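Local coordinates for uncharacterized protein YbaA (Shigella flexneri, PDB 2OKQ), which is of unknown function and belongs to the DUF1428 family, forming a two-chain assembly whose antiparallel sheet continues from one subunit into the other, at residues Glu64-Asp69 against Asn87-Phe92. Residues are numbered along the deposited sequence; the frame is centred on the assembly and turned at random.
Sequences ECWASD and NEEVVF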
ATOM      1  N   GLU A  64      -4.141   1.707  -6.561  1.00 16.35           N
ATOM      2  CA  GLU A  64      -5.089   2.150  -5.551  1.00 17.79           C
ATOM      3  C   GLU A  64      -6.025   0.976  -5.305  1.00 16.96           C
ATOM      4  O   GLU A  64      -6.551   0.412  -6.267  1.00 16.71           O
ATOM      5  CB  GLU A  64      -5.928   3.306  -6.085  1.00 19.95           C
ATOM      6  CG  GLU A  64      -5.079   4.452  -6.550  1.00 22.70           C
ATOM      7  CD  GLU A  64      -5.012   5.578  -5.578  1.00 25.69           C
ATOM      8  OE1 GLU A  64      -5.565   5.487  -4.465  1.00 25.71           O
ATOM      9  OE2 GLU A  64      -4.375   6.583  -5.943  1.00 33.44           O
ATOM     10  N   CYS A  65      -6.248   0.637  -4.040  1.00 15.69           N
ATOM     11  CA  CYS A  65      -6.960  -0.612  -3.704  1.00 15.56           C
ATOM     12  C   CYS A  65      -8.068  -0.262  -2.724  1.00 16.44           C
ATOM     13  O   CYS A  65      -7.827   0.430  -1.727  1.00 17.76           O
ATOM     14  CB  CYS A  65      -6.008  -1.626  -3.067  1.00 16.70           C
ATOM     15  SG  CYS A  65      -4.517  -1.953  -4.060  1.00 16.09           S
ATOM     16  N   TRP A  66      -9.264  -0.778  -2.982  1.00 16.00           N
ATOM     17  CA  TRP A  66     -10.456  -0.426  -2.178  1.00 16.30           C
ATOM     18  C   TRP A  66     -10.759  -1.556  -1.209  1.00 16.32           C
ATOM     19  O   TRP A  66     -10.644  -2.736  -1.569  1.00 17.46           O
ATOM     20  CB  TRP A  66     -11.640  -0.259  -3.141  1.00 19.01           C
ATOM     21  CG  TRP A  66     -12.876   0.332  -2.546  1.00 20.34           C
ATOM     22  CD1 TRP A  66     -13.948  -0.360  -2.022  1.00 24.93           C
ATOM     23  CD2 TRP A  66     -13.192   1.723  -2.420  1.00 22.13           C
ATOM     24  NE1 TRP A  66     -14.908   0.524  -1.584  1.00 25.64           N
ATOM     25  CE2 TRP A  66     -14.471   1.806  -1.808  1.00 24.03           C
ATOM     26  CE3 TRP A  66     -12.532   2.911  -2.782  1.00 21.90           C
ATOM     27  CZ2 TRP A  66     -15.099   3.031  -1.542  1.00 22.48           C
ATOM     28  CZ3 TRP A  66     -13.155   4.147  -2.497  1.00 23.37           C
ATOM     29  CH2 TRP A  66     -14.430   4.187  -1.885  1.00 23.40           C
ATOM     30  N   ALA A  67     -11.167  -1.207   0.010  1.00 16.22           N
ATOM     31  CA  ALA A  67     -11.405  -2.191   1.077  1.00 17.02           C
ATOM     32  C   ALA A  67     -12.245  -3.343   0.564  1.00 18.16           C
ATOM     33  O   ALA A  67     -13.264  -3.134  -0.124  1.00 18.11           O
ATOM     34  CB  ALA A  67     -12.128  -1.511   2.274  1.00 17.78           C
ATOM     35  N   SER A  68     -11.813  -4.558   0.886  1.00 15.27           N
ATOM     36  CA  SER A  68     -12.580  -5.765   0.542  1.00 16.41           C
ATOM     37  C   SER A  68     -12.845  -6.609   1.771  1.00 17.87           C
ATOM     38  O   SER A  68     -13.994  -6.986   2.052  1.00 18.30           O
ATOM     39  CB  SER A  68     -11.874  -6.596  -0.538  1.00 16.85           C
ATOM     40  OG  SER A  68     -12.346  -7.941  -0.516  1.00 17.86           O
ATOM     41  N   ASP A  69     -11.786  -6.895   2.516  1.00 16.11           N
ATOM     42  CA  ASP A  69     -11.863  -7.717   3.721  1.00 17.04           C
ATOM     43  C   ASP A  69     -10.918  -7.143   4.767  1.00 17.50           C
ATOM     44  O   ASP A  69      -9.773  -7.592   4.926  1.00 17.39           O
ATOM     45  CB  ASP A  69     -11.537  -9.181   3.398  1.00 15.28           C
ATOM     46  CG  ASP A  69     -11.587 -10.087   4.628  1.00 21.81           C
ATOM     47  OD1 ASP A  69     -12.313  -9.759   5.609  1.00 20.80           O
ATOM     48  OD2 ASP A  69     -10.890 -11.118   4.609  1.00 21.67           O
ATOM     49  N   ASN A  87     -19.685   6.207   7.051  1.00 32.20           N
ATOM     50  CA  ASN A  87     -19.994   6.290   5.625  1.00 31.90           C
ATOM     51  C   ASN A  87     -18.765   6.109   4.720  1.00 30.96           C
ATOM     52  O   ASN A  87     -18.849   6.269   3.489  1.00 31.26           O
ATOM     53  CB  ASN A  87     -20.615   7.665   5.339  1.00 32.61           C
ATOM     54  CG  ASN A  87     -19.635   8.814   5.589  1.00 34.88           C
ATOM     55  OD1 ASN A  87     -19.043   8.923   6.665  1.00 39.56           O
ATOM     56  ND2 ASN A  87     -19.457   9.667   4.589  1.00 41.79           N
ATOM     57  N   GLU A  88     -17.628   5.798   5.327  1.00 29.72           N
ATOM     58  CA  GLU A  88     -16.352   5.804   4.606  1.00 27.19           C
ATOM     59  C   GLU A  88     -15.761   4.402   4.510  1.00 25.61           C
ATOM     60  O   GLU A  88     -16.028   3.568   5.357  1.00 24.70           O
ATOM     61  CB  GLU A  88     -15.352   6.715   5.307  1.00 27.33           C
ATOM     62  CG  GLU A  88     -15.756   8.171   5.379  1.00 29.74           C
ATOM     63  CD  GLU A  88     -14.725   9.041   6.058  1.00 25.92           C
ATOM     64  OE1 GLU A  88     -14.094   8.593   7.019  1.00 28.90           O
ATOM     65  OE2 GLU A  88     -14.558  10.199   5.628  1.00 29.30           O
ATOM     66  N   GLU A  89     -14.942   4.179   3.479  1.00 23.95           N
ATOM     67  CA  GLU A  89     -14.194   2.926   3.291  1.00 24.25           C
ATOM     68  C   GLU A  89     -12.716   3.264   3.226  1.00 22.84           C
ATOM     69  O   GLU A  89     -12.365   4.386   2.871  1.00 23.77           O
ATOM     70  CB  GLU A  89     -14.566   2.269   1.963  1.00 25.09           C
ATOM     71  CG  GLU A  89     -16.018   1.764   1.876  1.00 30.15           C
ATOM     72  CD  GLU A  89     -16.222   0.418   2.537  1.00 37.69           C
ATOM     73  OE1 GLU A  89     -15.354  -0.036   3.317  1.00 40.64           O
ATOM     74  OE2 GLU A  89     -17.277  -0.196   2.278  1.00 42.67           O
ATOM     75  N   VAL A  90     -11.870   2.288   3.544  1.00 20.93           N
ATOM     76  CA  VAL A  90     -10.411   2.491   3.553  1.00 18.53           C
ATOM     77  C   VAL A  90      -9.832   2.171   2.187  1.00 17.97           C
ATOM     78  O   VAL A  90     -10.194   1.169   1.574  1.00 16.69           O
ATOM     79  CB  VAL A  90      -9.727   1.614   4.616  1.00 19.08           C
ATOM     80  CG1 VAL A  90      -8.199   1.802   4.560  1.00 19.38           C
ATOM     81  CG2 VAL A  90     -10.240   1.997   6.018  1.00 16.89           C
ATOM     82  N   VAL A  91      -8.955   3.058   1.693  1.00 16.44           N
ATOM     83  CA  VAL A  91      -8.214   2.792   0.470  1.00 17.06           C
ATOM     84  C   VAL A  91      -6.740   2.603   0.854  1.00 16.66           C
ATOM     85  O   VAL A  91      -6.225   3.367   1.646  1.00 16.35           O
ATOM     86  CB  VAL A  91      -8.401   3.956  -0.547  1.00 18.34           C
ATOM     87  CG1 VAL A  91      -7.477   3.811  -1.750  1.00 21.11           C
ATOM     88  CG2 VAL A  91      -9.830   4.021  -1.003  1.00 20.36           C
ATOM     89  N   PHE A  92      -6.100   1.580   0.273  1.00 16.04           N
ATOM     90  CA  PHE A  92      -4.689   1.259   0.477  1.00 15.01           C
ATOM     91  C   PHE A  92      -4.070   1.497  -0.882  1.00 14.61           C
ATOM     92  O   PHE A  92      -4.507   0.906  -1.868  1.00 14.59           O
ATOM     93  CB  PHE A  92      -4.529  -0.221   0.882  1.00 15.52           C
ATOM     94  CG  PHE A  92      -3.110  -0.656   1.136  1.00 13.44           C
ATOM     95  CD1 PHE A  92      -2.530  -0.502   2.396  1.00 12.90           C
ATOM     96  CD2 PHE A  92      -2.365  -1.281   0.131  1.00 15.84           C
ATOM     97  CE1 PHE A  92      -1.209  -0.924   2.636  1.00 15.30           C
ATOM     98  CE2 PHE A  92      -1.041  -1.714   0.359  1.00 15.45           C
ATOM     99  CZ  PHE A  92      -0.465  -1.553   1.619  1.00 14.47           C
TER
HETATM  100  O   HOH W   1     -17.536  -0.235  -0.919  1.00 45.67           O
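Cys65 O is approached by two groups of the facing strand. Phe92 N donates to it over 2.9 Å, fairly straight at 161° and within the carbonyl plane. Val91 CA adds a CA-H...O contact to Cys65 O of 3.2 Å. The return bond from Cys65 N to Phe92 O is more bent and weak, as is the one from Ala67 N to Val90 O. Together they define an antiparallel ladder, with Cys65 and Phe92 as a hydrogen-bonded pair and Trp66 and Val91 as a non-hydrogen-bonded pair; the short axes, 153° apart in direction, depart clearly from exact antiparallelism.

Side chains of Trp66 and Val91 share one face of the sheet. Val91 CG2 meets the six-membered ring obliquely, 3.4 Å from Trp66 CE3. With chi1 at -170°, Trp66 has CG anti to the backbone N, and its indole reaches back to the other strand, where Glu89 CB sits 3.4 Å above the ring plane, displaced toward the rim. The Glu89 chain bends at chi2, and its carboxylate reaches the indole through water: one molecule, in plane at the ring edge, accepts from Trp66 NE1 at 2.8 Å and donates to Glu89 OE2. Lys40 adds a cation-pi contact to the indole. Farther along, Glu64 OE1 passes Val91 CG1 at 3.7 Å, but its polar partner is Tyr43 OH.

Cys65 and Phe92 project from the other face, where the Phe92 ring meets Phe92 and Phe135 of the second subunit. Strand 61-67, outermost within its chain, pairs antiparallel with a strand of that subunit, extending the sheet across the interface. Strand 88-97 lies between 61-67 and 27-36, an order consistent with a ferredoxin-like alpha+beta fold, and helix 40-56 packs over the Trp66-Val91 face through Tyr43 on Val91 and Ala47 on Glu64.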